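Putative short-chain dehydrogenase/reductase (Corynebacterium glutamicum, PDB 3E9N) probably works as an NAD(P)-dependent oxidoreductase of the short-chain dehydrogenase/reductase family, possibly reducing acetoacetyl-CoA. Local coordinates at the interface of chains A and B. Coordinates in Å, arbitrary orientation; residue numbers count along the deposited sequence, not the author numbering. Chains: chain A/B, Putative short-chain dehydrogenase/reductase.

The interface of chains A and B. Residues chain A 212, 221-226; chain B 209, 212, 222, 224-228.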
loop_
_atom_site.group_PDB
_atom_site.type_symbol
_atom_site.label_atom_id
_atom_site.label_comp_id
_atom_site.label_asym_id
_atom_site.label_seq_id
_atom_site.Cartn_x
_atom_site.Cartn_y
_atom_site.Cartn_z
ATOM N N PHE A 212 2.637 -12.528 -20.888
ATOM C CA PHE A 212 3.838 -11.855 -20.443
ATOM C C PHE A 212 4.367 -12.463 -19.136
ATOM O O PHE A 212 5.584 -12.535 -18.920
ATOM C CB PHE A 212 3.558 -10.371 -20.251
ATOM C CG PHE A 212 4.681 -9.622 -19.588
ATOM C CD1 PHE A 212 5.882 -9.419 -20.265
ATOM C CD2 PHE A 212 4.525 -9.101 -18.322
ATOM C CE1 PHE A 212 6.910 -8.740 -19.669
ATOM C CE2 PHE A 212 5.547 -8.377 -17.726
ATOM C CZ PHE A 212 6.731 -8.203 -18.383
ATOM N N GLN A 221 10.389 -13.054 -11.535
ATOM C CA GLN A 221 8.970 -13.210 -11.215
ATOM C C GLN A 221 8.321 -11.866 -11.566
ATOM O O GLN A 221 8.734 -10.828 -11.054
ATOM C CB GLN A 221 8.738 -13.413 -9.703
ATOM C CG GLN A 221 9.043 -14.769 -9.164
ATOM C CD GLN A 221 8.005 -15.309 -8.166
ATOM O OE1 GLN A 221 8.367 -15.994 -7.206
ATOM N NE2 GLN A 221 6.729 -15.056 -8.411
ATOM N N ILE A 222 7.323 -11.873 -12.438
ATOM C CA ILE A 222 6.482 -10.703 -12.613
ATOM C C ILE A 222 5.387 -10.975 -11.632
ATOM O O ILE A 222 4.450 -11.780 -11.914
ATOM C CB ILE A 222 5.922 -10.627 -14.032
ATOM C CG1 ILE A 222 7.063 -10.828 -15.047
ATOM C CG2 ILE A 222 5.045 -9.318 -14.257
ATOM C CD1 ILE A 222 7.968 -9.594 -15.197
ATOM N N THR A 223 5.494 -10.365 -10.453
ATOM C CA THR A 223 4.522 -10.629 -9.402
ATOM C C THR A 223 3.198 -9.855 -9.536
ATOM O O THR A 223 2.141 -10.319 -9.067
ATOM C CB THR A 223 5.160 -10.348 -7.998
ATOM O OG1 THR A 223 5.475 -8.959 -7.892
ATOM C CG2 THR A 223 6.438 -11.154 -7.870
ATOM N N ASN A 224 3.235 -8.661 -10.106
ATOM C CA ASN A 224 1.988 -7.945 -10.240
ATOM C C ASN A 224 1.935 -7.088 -11.503
ATOM O O ASN A 224 2.953 -6.579 -11.968
ATOM C CB ASN A 224 1.601 -7.194 -8.942
ATOM C CG ASN A 224 0.258 -6.447 -9.070
ATOM O OD1 ASN A 224 -0.901 -7.020 -8.947
ATOM N ND2 ASN A 224 0.387 -5.128 -9.319
ATOM N N VAL A 225 0.761 -7.017 -12.101
ATOM C CA VAL A 225 0.554 -6.209 -13.323
ATOM C C VAL A 225 -0.721 -5.439 -13.091
ATOM O O VAL A 225 -1.757 -6.035 -12.895
ATOM C CB VAL A 225 0.393 -7.066 -14.603
ATOM C CG1 VAL A 225 0.146 -6.205 -15.797
ATOM C CG2 VAL A 225 1.627 -7.994 -14.855
ATOM N N ASP A 226 -0.658 -4.112 -13.020
ATOM C CA ASP A 226 -1.859 -3.310 -12.804
ATOM C C ASP A 226 -2.399 -2.840 -14.177
ATOM O O ASP A 226 -1.682 -2.286 -14.984
ATOM C CB ASP A 226 -1.570 -2.194 -11.792
ATOM C CG ASP A 226 -1.183 -2.759 -10.396
ATOM O OD1 ASP A 226 -0.077 -2.404 -9.856
ATOM O OD2 ASP A 226 -1.950 -3.619 -9.828
ATOM N N ALA B 209 9.490 -5.769 -20.148
ATOM C CA ALA B 209 8.389 -5.197 -19.440
ATOM C C ALA B 209 7.971 -3.897 -20.105
ATOM O O ALA B 209 6.770 -3.561 -20.160
ATOM C CB ALA B 209 8.729 -4.963 -17.966
ATOM N N PHE B 212 6.016 -4.747 -23.181
ATOM C CA PHE B 212 4.669 -5.152 -22.828
ATOM C C PHE B 212 3.800 -3.910 -22.467
ATOM O O PHE B 212 2.632 -3.798 -22.872
ATOM C CB PHE B 212 4.724 -6.163 -21.680
ATOM C CG PHE B 212 3.416 -6.389 -21.023
ATOM C CD1 PHE B 212 2.404 -7.044 -21.700
ATOM C CD2 PHE B 212 3.192 -5.959 -19.725
ATOM C CE1 PHE B 212 1.178 -7.262 -21.079
ATOM C CE2 PHE B 212 1.973 -6.116 -19.124
ATOM C CZ PHE B 212 0.956 -6.776 -19.780
ATOM N N ILE B 222 -1.224 -0.309 -19.091
ATOM C CA ILE B 222 -0.597 -1.045 -18.022
ATOM C C ILE B 222 0.086 -0.008 -17.150
ATOM O O ILE B 222 1.090 0.549 -17.566
ATOM C CB ILE B 222 0.483 -1.970 -18.584
ATOM C CG1 ILE B 222 -0.050 -2.802 -19.758
ATOM C CG2 ILE B 222 1.038 -2.832 -17.493
ATOM C CD1 ILE B 222 -1.240 -3.758 -19.379
ATOM N N ASN B 224 1.360 -0.287 -13.868
ATOM C CA ASN B 224 2.503 -0.719 -13.113
ATOM C C ASN B 224 2.793 -2.207 -13.363
ATOM O O ASN B 224 1.865 -2.979 -13.634
ATOM C CB ASN B 224 2.314 -0.422 -11.622
ATOM C CG ASN B 224 3.508 -0.892 -10.778
ATOM O OD1 ASN B 224 4.633 -0.346 -10.855
ATOM N ND2 ASN B 224 3.280 -1.942 -9.994
ATOM N N VAL B 225 4.072 -2.570 -13.307
ATOM C CA VAL B 225 4.562 -3.927 -13.424
ATOM C C VAL B 225 5.637 -4.091 -12.365
ATOM O O VAL B 225 6.646 -3.399 -12.421
ATOM C CB VAL B 225 5.205 -4.211 -14.823
ATOM C CG1 VAL B 225 5.589 -5.699 -14.990
ATOM C CG2 VAL B 225 4.327 -3.746 -15.966
ATOM N N ASP B 226 5.427 -5.005 -11.409
ATOM C CA ASP B 226 6.426 -5.394 -10.434
ATOM C C ASP B 226 7.280 -6.566 -10.931
ATOM O O ASP B 226 6.780 -7.639 -11.252
ATOM C CB ASP B 226 5.779 -5.765 -9.093
ATOM C CG ASP B 226 5.029 -4.593 -8.447
ATOM O OD1 ASP B 226 3.954 -4.832 -7.850
ATOM O OD2 ASP B 226 5.471 -3.413 -8.545
ATOM N N VAL B 227 8.586 -6.349 -10.973
ATOM C CA VAL B 227 9.565 -7.328 -11.385
ATOM C C VAL B 227 10.434 -7.703 -10.162
ATOM O O VAL B 227 10.997 -6.838 -9.504
ATOM C CB VAL B 227 10.403 -6.687 -12.443
ATOM C CG1 VAL B 227 11.474 -7.614 -12.948
ATOM C CG2 VAL B 227 9.496 -6.240 -13.589
ATOM N N ARG B 228 10.520 -8.992 -9.837
ATOM C CA ARG B 228 11.254 -9.445 -8.651
ATOM C C ARG B 228 12.178 -10.527 -9.086
ATOM O O ARG B 228 11.947 -11.149 -10.122
ATOM C CB ARG B 228 10.315 -9.944 -7.539
ATOM C CG ARG B 228 9.898 -8.831 -6.553
ATOM C CD ARG B 228 8.722 -8.064 -7.090
ATOM N NE ARG B 228 8.287 -6.912 -6.288
ATOM C CZ ARG B 228 8.748 -5.684 -6.470
ATOM N NH1 ARG B 228 8.281 -4.680 -5.748
ATOM N NH2 ARG B 228 9.682 -5.473 -7.385
#
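Two copies of one strand, residues 220-229, run antiparallel across a two-fold axis, with A:Val225 paired to B:Val225 at its centre. Beneath them the rings of A:Phe212 and B:Phe212 stack almost parallel, planes 3° apart and centroids 4.5 Å from each other, slipped so that each covers the other towards its rim. In both, CG stands anti to the backbone N (chi1 171° in A:Phe212), which carries the ring away from its helix, up to the axis, where it meets its twin. The tip of the A:Phe212 ring goes on to the partner helix, where CZ lies 3.6 Å from CA of B:Ala209.

The valines come down from the sheet to meet these rings tip to tip. CG1 of A:Val225 touches the B:Phe212 ring at its edge, in the ring plane, 3.8 Å from CE2; CG1 of B:Val225 reaches CE2 of A:Phe212, also tip to tip, and touches CG2 of A:Ile222, closing a small apolar core.

Main-chain bonds join the strands: A:Asp226 N gives a nearly straight bond to B:Asn224 O (2.8 Å), and A:Gln221 and B:Arg228 exchange a pair. On the opposite sheet face, A:Asn224 and B:Asp226 lie side by side, pointing the same way. Each asparagine is tied within its own chain: A:Asn224 ND2 donates to the carboxylate OD2 of A:Asp226 at 2.8 Å, arriving from above the carboxylate plane, which should limit rotation of both groups. The OD1 atoms of A:Asp226 and B:Asp226 stay 5.1 Å apart, and the amides nearby may soften any repulsion.

The paired strands thus join the two chains' sheets edge to edge, with helices 203-214 of chain A and 203-215 of chain B packed against one face; SDR enzymes commonly associate through this last strand, so this may be the natural interface, though the structure alone does not prove it.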